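Beta-lactamase (Sebaldella termitidis, PDB 6N1N) probably hydrolyses beta-lactam antibiotics to substituted beta-amino acids, as a serine-type class D beta-lactamase that would confer antibiotic resistance. Local coordinates at residues Ile145-Ile151 and Phe215-Arg219. Residues are numbered along the deposited sequence.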
ATOM      1  N   ILE A 145      -7.828  -2.699   7.239  1.00  9.16           N
ATOM      2  CA  ILE A 145      -7.428  -1.299   7.384  1.00  8.76           C
ATOM      3  C   ILE A 145      -8.236  -0.433   6.430  1.00  7.69           C
ATOM      4  O   ILE A 145      -8.649  -0.870   5.361  1.00  8.11           O
ATOM      5  CB  ILE A 145      -5.901  -1.130   7.151  1.00  8.29           C
ATOM      6  CG1 ILE A 145      -5.462   0.305   7.456  1.00  8.88           C
ATOM      7  CG2 ILE A 145      -5.486  -1.529   5.712  1.00  8.96           C
ATOM      8  CD1 ILE A 145      -3.963   0.445   7.600  1.00 11.42           C
ATOM      9  N   SER A 146      -8.534   0.810   6.863  1.00  9.64           N
ATOM     10  CA  SER A 146      -9.298   1.698   5.995  1.00 11.45           C
ATOM     11  C   SER A 146      -8.362   2.554   5.160  1.00  9.44           C
ATOM     12  O   SER A 146      -7.177   2.686   5.478  1.00  8.00           O
ATOM     13  CB  SER A 146     -10.195   2.613   6.814  1.00 10.38           C
ATOM     14  OG  SER A 146      -9.417   3.588   7.504  1.00 13.29           O
ATOM     15  N   PRO A 147      -8.878   3.195   4.106  1.00  8.91           N
ATOM     16  CA  PRO A 147      -8.036   4.154   3.351  1.00  9.67           C
ATOM     17  C   PRO A 147      -7.497   5.312   4.193  1.00 10.16           C
ATOM     18  O   PRO A 147      -6.326   5.676   4.070  1.00  8.72           O
ATOM     19  CB  PRO A 147      -8.985   4.641   2.246  1.00 10.07           C
ATOM     20  CG  PRO A 147      -9.929   3.478   2.035  1.00  9.71           C
ATOM     21  CD  PRO A 147     -10.172   2.954   3.438  1.00  8.63           C
ATOM     22  N   GLU A 148      -8.320   5.914   5.039  1.00  9.18           N
ATOM     23  CA  GLU A 148      -7.830   6.916   5.990  1.00 10.39           C
ATOM     24  C   GLU A 148      -6.664   6.400   6.829  1.00 11.08           C
ATOM     25  O   GLU A 148      -5.662   7.100   7.013  1.00 11.38           O
ATOM     26  CB  GLU A 148      -8.999   7.354   6.871  1.00 14.29           C
ATOM     27  CG  GLU A 148      -8.689   8.277   8.013  1.00 38.40           C
ATOM     28  CD  GLU A 148      -9.917   8.501   8.897  1.00 47.96           C
ATOM     29  OE1 GLU A 148     -11.041   8.179   8.438  1.00 29.52           O
ATOM     30  OE2 GLU A 148      -9.757   8.989  10.037  1.00 61.66           O
ATOM     31  N   GLU A 149      -6.763   5.172   7.335  1.00 10.38           N
ATOM     32  CA  GLU A 149      -5.713   4.597   8.162  1.00  9.60           C
ATOM     33  C   GLU A 149      -4.458   4.275   7.362  1.00  9.16           C
ATOM     34  O   GLU A 149      -3.339   4.387   7.895  1.00 10.72           O
ATOM     35  CB  GLU A 149      -6.239   3.331   8.847  1.00  9.67           C
ATOM     36  CG  GLU A 149      -7.302   3.597   9.875  1.00  9.95           C
ATOM     37  CD  GLU A 149      -7.915   2.342  10.442  1.00 16.86           C
ATOM     38  OE1 GLU A 149      -8.176   1.396   9.677  1.00 10.71           O
ATOM     39  OE2 GLU A 149      -8.132   2.305  11.668  1.00 18.23           O
ATOM     40  N   GLN A 150      -4.611   3.875   6.096  1.00 10.44           N
ATOM     41  CA  GLN A 150      -3.438   3.717   5.243  1.00  8.99           C
ATOM     42  C   GLN A 150      -2.681   5.030   5.145  1.00  8.66           C
ATOM     43  O   GLN A 150      -1.459   5.075   5.294  1.00  8.91           O
ATOM     44  CB  GLN A 150      -3.824   3.262   3.832  1.00  9.61           C
ATOM     45  CG  GLN A 150      -4.341   1.854   3.723  1.00  9.06           C
ATOM     46  CD  GLN A 150      -3.285   0.849   3.347  1.00  9.97           C
ATOM     47  OE1 GLN A 150      -2.080   1.047   3.551  1.00 10.32           O
ATOM     48  NE2 GLN A 150      -3.742  -0.270   2.800  1.00 10.57           N
ATOM     49  N   ILE A 151      -3.413   6.115   4.900  1.00  7.93           N
ATOM     50  CA  ILE A 151      -2.782   7.419   4.740  1.00  7.40           C
ATOM     51  C   ILE A 151      -2.131   7.856   6.041  1.00 10.22           C
ATOM     52  O   ILE A 151      -1.014   8.388   6.043  1.00  8.26           O
ATOM     53  CB  ILE A 151      -3.809   8.444   4.238  1.00  7.25           C
ATOM     54  CG1 ILE A 151      -4.096   8.179   2.743  1.00  9.96           C
ATOM     55  CG2 ILE A 151      -3.326   9.872   4.491  1.00  9.66           C
ATOM     56  CD1 ILE A 151      -5.282   8.908   2.183  1.00 12.09           C
ATOM     57  N   PHE A 215      -0.450  12.277  -0.116  1.00  9.80           N
ATOM     58  CA  PHE A 215      -0.682  10.891   0.274  1.00  8.26           C
ATOM     59  C   PHE A 215      -1.981  10.404  -0.328  1.00 10.86           C
ATOM     60  O   PHE A 215      -2.939  11.168  -0.446  1.00 10.89           O
ATOM     61  CB  PHE A 215      -0.708  10.798   1.797  1.00  8.50           C
ATOM     62  CG  PHE A 215       0.597  11.198   2.427  1.00  9.67           C
ATOM     63  CD1 PHE A 215       1.553  10.249   2.697  1.00 11.12           C
ATOM     64  CD2 PHE A 215       0.908  12.528   2.657  1.00 12.17           C
ATOM     65  CE1 PHE A 215       2.768  10.612   3.217  1.00  7.12           C
ATOM     66  CE2 PHE A 215       2.118  12.888   3.179  1.00 10.01           C
ATOM     67  CZ  PHE A 215       3.056  11.940   3.474  1.00  7.68           C
ATOM     68  N   PHE A 216      -2.017   9.126  -0.741  1.00 10.39           N
ATOM     69  CA  PHE A 216      -3.208   8.644  -1.426  1.00 11.56           C
ATOM     70  C   PHE A 216      -3.539   7.203  -1.074  1.00  9.24           C
ATOM     71  O   PHE A 216      -2.673   6.395  -0.766  1.00  8.78           O
ATOM     72  CB  PHE A 216      -3.080   8.771  -2.966  1.00 10.20           C
ATOM     73  CG  PHE A 216      -1.974   7.954  -3.567  1.00  9.18           C
ATOM     74  CD1 PHE A 216      -2.188   6.667  -4.021  1.00  9.41           C
ATOM     75  CD2 PHE A 216      -0.714   8.481  -3.680  1.00  9.40           C
ATOM     76  CE1 PHE A 216      -1.153   5.921  -4.567  1.00 10.70           C
ATOM     77  CE2 PHE A 216       0.315   7.750  -4.230  1.00 11.28           C
ATOM     78  CZ  PHE A 216       0.089   6.456  -4.663  1.00  8.53           C
ATOM     79  N   ALA A 217      -4.823   6.900  -1.119  1.00  8.13           N
ATOM     80  CA  ALA A 217      -5.284   5.527  -0.986  1.00  7.51           C
ATOM     81  C   ALA A 217      -6.478   5.386  -1.918  1.00  7.71           C
ATOM     82  O   ALA A 217      -7.527   5.980  -1.689  1.00  9.21           O
ATOM     83  CB  ALA A 217      -5.661   5.179   0.459  1.00  7.74           C
ATOM     84  N   VAL A 218      -6.262   4.665  -3.001  1.00  9.01           N
ATOM     85  CA  VAL A 218      -7.295   4.328  -3.960  1.00 10.29           C
ATOM     86  C   VAL A 218      -7.729   2.909  -3.646  1.00  8.32           C
ATOM     87  O   VAL A 218      -6.892   2.024  -3.429  1.00 11.91           O
ATOM     88  CB  VAL A 218      -6.758   4.436  -5.399  1.00 11.06           C
ATOM     89  CG1 VAL A 218      -7.713   3.762  -6.384  1.00 16.03           C
ATOM     90  CG2 VAL A 218      -6.529   5.860  -5.776  1.00 15.70           C
ATOM     91  N   ARG A 219      -9.028   2.688  -3.566  1.00 11.08           N
ATOM     92  CA  ARG A 219      -9.511   1.344  -3.297  1.00 11.67           C
ATOM     93  C   ARG A 219     -10.761   1.113  -4.121  1.00 13.81           C
ATOM     94  O   ARG A 219     -11.835   1.662  -3.829  1.00 14.62           O
ATOM     95  CB  ARG A 219      -9.770   1.107  -1.820  1.00  9.42           C
ATOM     96  CG  ARG A 219     -10.035  -0.353  -1.556  1.00 17.19           C
ATOM     97  CD  ARG A 219     -10.297  -0.648  -0.108  1.00 16.62           C
ATOM     98  NE  ARG A 219     -11.441   0.074   0.439  1.00 13.03           N
ATOM     99  CZ  ARG A 219     -11.688   0.196   1.742  1.00 18.87           C
ATOM    100  NH1 ARG A 219     -10.873  -0.352   2.662  1.00 14.60           N
ATOM    101  NH2 ARG A 219     -12.751   0.886   2.126  1.00 17.63           N
TER
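In the penicillin-binding transpeptidase fold that class D beta-lactamases share, the start of helix 147-159 packs against a face of the central sheet, here strand 212-222. The axes of helix 147-151 and strand 215-219 approach to 7.5 Å, roughly antiparallel at 150°. No hydrogen bond joins the two segments; the contact is apolar packing plus the R219 guanidinium set against P147 and I145 O. A217, small enough to let the helix in close, puts its CB 3.8 Å from P147 CB and 4.1 Å from I151 CG1, while I151 CG2 rests 3.9 Å from F215 CB. F216 and V218 point to the other face, against helix 228-245. At the helix start, N-cap S146 and E149, in the first turn, form a capping box: E149 N donates to S146 OG (3.1 Å) and S146 N to E149 OE1 (2.9 Å). Q150 hydrogen-bonds T52, next to S51, the predicted acyl-ester nucleophile, so this packing lies close to the probable active site. R219 NH2 hydrogen-bonds I45 O; R219 NH1 lies 3.5 Å from I145 O, near the guanidinium plane, and 3.5 Å from P147 CD, over one face.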